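PDB 5UAM: ulvan Lyase-PL25 from Pseudoalteromonas sp. PLSV, which cleaves ulvan, the sulfated cell-wall polysaccharide of green seaweeds, as a beta-propeller lyase of polysaccharide lyase family 25. Local coordinates for residues 418-430 against 440-452. Sequence-based numbering, arbitrary orientation.
Sequences FIKDAIPDAQMLV and KMYLVGEEGAVTR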
loop_
_atom_site.group_PDB
_atom_site.type_symbol
_atom_site.label_atom_id
_atom_site.label_comp_id
_atom_site.label_asym_id
_atom_site.label_seq_id
_atom_site.Cartn_x
_atom_site.Cartn_y
_atom_site.Cartn_z
ATOM N N PHE A 418 0.528 8.475 1.221
ATOM C CA PHE A 418 0.208 9.657 1.998
ATOM C C PHE A 418 -0.745 9.318 3.138
ATOM O O PHE A 418 -1.700 8.543 2.969
ATOM C CB PHE A 418 -0.408 10.740 1.128
ATOM C CG PHE A 418 0.580 11.482 0.256
ATOM C CD1 PHE A 418 1.628 12.184 0.818
ATOM C CD2 PHE A 418 0.419 11.537 -1.129
ATOM C CE1 PHE A 418 2.510 12.882 0.022
ATOM C CE2 PHE A 418 1.310 12.227 -1.920
ATOM C CZ PHE A 418 2.345 12.905 -1.343
ATOM N N ILE A 419 -0.483 9.935 4.285
ATOM C CA ILE A 419 -1.290 9.777 5.487
ATOM C C ILE A 419 -2.710 10.246 5.252
ATOM O O ILE A 419 -2.963 11.280 4.609
ATOM C CB ILE A 419 -0.598 10.561 6.608
ATOM C CG1 ILE A 419 0.645 9.762 6.993
ATOM C CG2 ILE A 419 -1.498 10.841 7.805
ATOM C CD1 ILE A 419 1.523 10.446 7.942
ATOM N N LYS A 420 -3.665 9.471 5.774
ATOM C CA LYS A 420 -5.068 9.818 5.633
ATOM C C LYS A 420 -5.356 11.139 6.329
ATOM O O LYS A 420 -5.039 11.322 7.503
ATOM C CB LYS A 420 -5.965 8.711 6.209
ATOM C CG LYS A 420 -7.473 9.063 6.217
ATOM C CD LYS A 420 -8.331 7.949 6.764
ATOM C CE LYS A 420 -9.767 8.412 6.999
ATOM N NZ LYS A 420 -10.405 8.904 5.755
ATOM N N ASP A 421 -5.991 12.065 5.608
ATOM C CA ASP A 421 -6.344 13.367 6.154
ATOM C C ASP A 421 -5.119 14.133 6.651
ATOM O O ASP A 421 -5.209 14.948 7.579
ATOM C CB ASP A 421 -7.415 13.248 7.230
ATOM C CG ASP A 421 -8.726 12.739 6.671
ATOM O OD1 ASP A 421 -9.098 13.114 5.525
ATOM O OD2 ASP A 421 -9.418 11.960 7.360
ATOM N N ALA A 422 -3.978 13.912 6.001
ATOM C CA ALA A 422 -2.743 14.546 6.430
ATOM C C ALA A 422 -2.860 16.064 6.442
ATOM O O ALA A 422 -3.546 16.677 5.615
ATOM C CB ALA A 422 -1.628 14.174 5.473
ATOM N N ILE A 423 -2.151 16.663 7.390
ATOM C CA ILE A 423 -1.904 18.104 7.416
ATOM C C ILE A 423 -0.499 18.334 6.862
ATOM O O ILE A 423 0.309 17.391 6.778
ATOM C CB ILE A 423 -2.101 18.689 8.824
ATOM C CG1 ILE A 423 -1.171 18.024 9.856
ATOM C CG2 ILE A 423 -3.554 18.545 9.232
ATOM C CD1 ILE A 423 -1.134 18.757 11.180
ATOM N N PRO A 424 -0.169 19.570 6.483
ATOM C CA PRO A 424 1.096 19.795 5.762
ATOM C C PRO A 424 2.326 19.321 6.507
ATOM O O PRO A 424 3.277 18.856 5.862
ATOM C CB PRO A 424 1.095 21.306 5.529
ATOM C CG PRO A 424 -0.359 21.673 5.450
ATOM C CD PRO A 424 -1.047 20.749 6.442
ATOM N N ASP A 425 2.339 19.385 7.840
ATOM C CA ASP A 425 3.534 18.990 8.579
ATOM C C ASP A 425 3.760 17.483 8.650
ATOM O O ASP A 425 4.866 17.062 9.018
ATOM C CB ASP A 425 3.476 19.522 10.016
ATOM C CG ASP A 425 3.804 21.003 10.113
ATOM O OD1 ASP A 425 4.196 21.607 9.085
ATOM O OD2 ASP A 425 3.674 21.562 11.232
ATOM N N ALA A 426 2.785 16.651 8.272
ATOM C CA ALA A 426 2.916 15.217 8.519
ATOM C C ALA A 426 2.147 14.469 7.426
ATOM O O ALA A 426 0.991 14.077 7.602
ATOM C CB ALA A 426 2.395 14.889 9.911
ATOM N N GLN A 427 2.828 14.234 6.317
ATOM C CA GLN A 427 2.218 13.696 5.112
ATOM C C GLN A 427 2.624 12.272 4.770
ATOM O O GLN A 427 1.865 11.583 4.105
ATOM C CB GLN A 427 2.560 14.594 3.926
ATOM C CG GLN A 427 2.011 15.984 4.098
ATOM C CD GLN A 427 2.039 16.769 2.839
ATOM O OE1 GLN A 427 1.448 16.381 1.816
ATOM N NE2 GLN A 427 2.700 17.897 2.889
ATOM N N MET A 428 3.813 11.822 5.154
ATOM C CA MET A 428 4.292 10.523 4.706
ATOM C C MET A 428 5.240 9.968 5.749
ATOM O O MET A 428 5.955 10.724 6.412
ATOM C CB MET A 428 4.979 10.650 3.331
ATOM C CG MET A 428 5.471 9.344 2.738
ATOM S SD MET A 428 6.224 9.548 1.097
ATOM C CE MET A 428 4.779 9.580 0.030
ATOM N N LEU A 429 5.257 8.647 5.853
ATOM C CA LEU A 429 6.220 7.918 6.677
ATOM C C LEU A 429 7.357 7.391 5.817
ATOM O O LEU A 429 7.155 7.012 4.652
ATOM C CB LEU A 429 5.521 6.767 7.388
ATOM C CG LEU A 429 4.592 7.236 8.490
ATOM C CD1 LEU A 429 3.532 6.224 8.813
ATOM C CD2 LEU A 429 5.399 7.548 9.745
ATOM N N VAL A 430 8.566 7.376 6.392
ATOM C CA VAL A 430 9.772 6.992 5.673
ATOM C C VAL A 430 10.597 6.109 6.593
ATOM O O VAL A 430 10.719 6.395 7.790
ATOM C CB VAL A 430 10.627 8.227 5.303
ATOM C CG1 VAL A 430 11.709 7.845 4.285
ATOM C CG2 VAL A 430 9.775 9.351 4.784
ATOM N N LYS A 440 15.627 3.426 11.297
ATOM C CA LYS A 440 15.080 4.687 11.777
ATOM C C LYS A 440 13.862 5.094 10.961
ATOM O O LYS A 440 13.843 4.990 9.724
ATOM C CB LYS A 440 16.140 5.783 11.748
ATOM C CG LYS A 440 17.241 5.528 12.747
ATOM C CD LYS A 440 18.289 6.639 12.688
ATOM C CE LYS A 440 19.408 6.430 13.691
ATOM N NZ LYS A 440 20.299 5.311 13.292
ATOM N N MET A 441 12.828 5.512 11.682
ATOM C CA MET A 441 11.513 5.820 11.136
ATOM C C MET A 441 11.266 7.317 11.244
ATOM O O MET A 441 11.484 7.917 12.312
ATOM C CB MET A 441 10.454 5.080 11.936
ATOM C CG MET A 441 10.637 3.579 12.025
ATOM S SD MET A 441 10.690 2.769 10.411
ATOM C CE MET A 441 9.123 3.319 9.714
ATOM N N TYR A 442 10.776 7.909 10.164
ATOM C CA TYR A 442 10.596 9.345 10.067
ATOM C C TYR A 442 9.184 9.680 9.617
ATOM O O TYR A 442 8.641 9.034 8.722
ATOM C CB TYR A 442 11.552 9.969 9.061
ATOM C CG TYR A 442 13.035 9.744 9.328
ATOM C CD1 TYR A 442 13.618 8.502 9.134
ATOM C CD2 TYR A 442 13.847 10.782 9.771
ATOM C CE1 TYR A 442 14.987 8.304 9.357
ATOM C CE2 TYR A 442 15.216 10.591 9.991
ATOM C CZ TYR A 442 15.770 9.343 9.800
ATOM O OH TYR A 442 17.117 9.159 10.035
ATOM N N LEU A 443 8.630 10.738 10.189
ATOM C CA LEU A 443 7.371 11.325 9.729
ATOM C C LEU A 443 7.724 12.655 9.080
ATOM O O LEU A 443 8.308 13.531 9.731
ATOM C CB LEU A 443 6.432 11.531 10.918
ATOM C CG LEU A 443 5.116 12.274 10.679
ATOM C CD1 LEU A 443 4.280 11.525 9.657
ATOM C CD2 LEU A 443 4.362 12.473 11.984
ATOM N N VAL A 444 7.401 12.816 7.798
ATOM C CA VAL A 444 7.826 13.988 7.047
ATOM C C VAL A 444 6.633 14.764 6.518
ATOM O O VAL A 444 5.562 14.207 6.250
ATOM C CB VAL A 444 8.803 13.687 5.893
ATOM C CG1 VAL A 444 10.045 12.999 6.421
ATOM C CG2 VAL A 444 8.137 12.858 4.803
ATOM N N GLY A 445 6.852 16.063 6.344
ATOM C CA GLY A 445 5.863 16.946 5.745
ATOM C C GLY A 445 6.353 17.697 4.524
ATOM O O GLY A 445 7.109 17.169 3.696
ATOM N N GLU A 446 5.904 18.944 4.377
ATOM C CA GLU A 446 6.260 19.714 3.192
ATOM C C GLU A 446 7.748 19.984 3.118
ATOM O O GLU A 446 8.304 20.111 2.016
ATOM C CB GLU A 446 5.533 21.063 3.196
ATOM C CG GLU A 446 4.096 20.997 2.766
ATOM C CD GLU A 446 3.935 20.631 1.297
ATOM O OE1 GLU A 446 4.836 20.938 0.489
ATOM O OE2 GLU A 446 2.889 20.048 0.955
ATOM N N GLU A 447 8.393 20.138 4.265
ATOM C CA GLU A 447 9.762 20.632 4.320
ATOM C C GLU A 447 10.735 19.631 4.907
ATOM O O GLU A 447 11.909 19.624 4.512
ATOM C CB GLU A 447 9.848 21.908 5.179
ATOM C CG GLU A 447 8.784 22.963 4.903
ATOM C CD GLU A 447 9.020 23.715 3.615
ATOM O OE1 GLU A 447 8.032 24.209 3.029
ATOM O OE2 GLU A 447 10.189 23.819 3.188
ATOM N N GLY A 448 10.295 18.813 5.853
ATOM C CA GLY A 448 11.198 17.882 6.488
ATOM C C GLY A 448 10.516 17.097 7.579
ATOM O O GLY A 448 9.291 16.966 7.620
ATOM N N ALA A 449 11.333 16.550 8.466
ATOM C CA ALA A 449 10.861 15.605 9.455
ATOM C C ALA A 449 10.261 16.312 10.658
ATOM O O ALA A 449 10.681 17.409 11.052
ATOM C CB ALA A 449 12.032 14.733 9.921
ATOM N N VAL A 450 9.277 15.640 11.255
ATOM C CA VAL A 450 8.726 16.026 12.551
ATOM C C VAL A 450 9.665 15.457 13.606
ATOM O O VAL A 450 9.728 14.241 13.793
ATOM C CB VAL A 450 7.314 15.470 12.738
ATOM C CG1 VAL A 450 6.772 15.858 14.114
ATOM C CG2 VAL A 450 6.384 15.947 11.648
ATOM N N THR A 451 10.384 16.327 14.297
ATOM C CA THR A 451 11.443 15.869 15.185
ATOM C C THR A 451 10.897 15.337 16.506
ATOM O O THR A 451 9.742 15.573 16.892
ATOM C CB THR A 451 12.462 16.973 15.452
ATOM O OG1 THR A 451 11.864 18.064 16.162
ATOM C CG2 THR A 451 13.064 17.504 14.131
ATOM N N ARG A 452 11.759 14.592 17.191
ATOM C CA ARG A 452 11.463 14.041 18.506
ATOM C C ARG A 452 12.659 14.252 19.428
ATOM O O ARG A 452 13.811 14.174 18.996
ATOM C CB ARG A 452 11.179 12.547 18.415
ATOM C CG ARG A 452 10.813 11.919 19.753
ATOM C CD ARG A 452 10.245 10.498 19.609
ATOM N NE ARG A 452 9.634 10.088 20.876
ATOM C CZ ARG A 452 8.920 8.974 21.049
ATOM N NH1 ARG A 452 8.779 8.107 20.059
ATOM N NH2 ARG A 452 8.339 8.744 22.206
HETATM O O HOH W 1 7.274 18.464 9.134
#
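The antiparallel hairpin of strands 428-433 and 439-444 has a classic beta bulge at its open end, where Gln427 and Met428 both face Val444. Val444 O accepts from Gln427 N at 2.7 Å and from Met428 N at 3.2 Å, while Val444 N returns a nearly straight bond (175°) to Met428 O. Beyond the non-hydrogen-bonded pair Leu429-Leu443, Val430 and Tyr442 exchange a second pair of backbone bonds. These are the two middle strands of a four-stranded propeller blade, whose edge strand 30-33 comes from near the start of the modelled chain and so closes the ring. Apolar side chains suit both faces, because neighbouring blades cover them. On one, Val430 CG2 meets Val444 CG2 at 3.9 Å, the two side chains crossing at about a right angle and both touching Leu387 of the preceding blade. On the other, which faces strands 52-58 and 75-81, a chi1 of 174° turns Leu443 CG away from the backbone N, and the two methyls divide: CD1 presses tightly on Ile419 CD1 (3.4 Å), whereas CD2 rests on Ala426 CB at an ordinary distance. Past the bulge, the extended Gln427 side chain brings NE2 to Glu446 OE2 (2.9 Å), above the carboxylate plane, and to Pro424 O; Arg374 pairs with Glu446 OE1. A leucine here, with no amide N-H, would probably weaken the tie between the 424-427 turn and Glu446. Gly445 suits its place because a CB would clash with the carbonyl oxygens of Pro424 and Asp425.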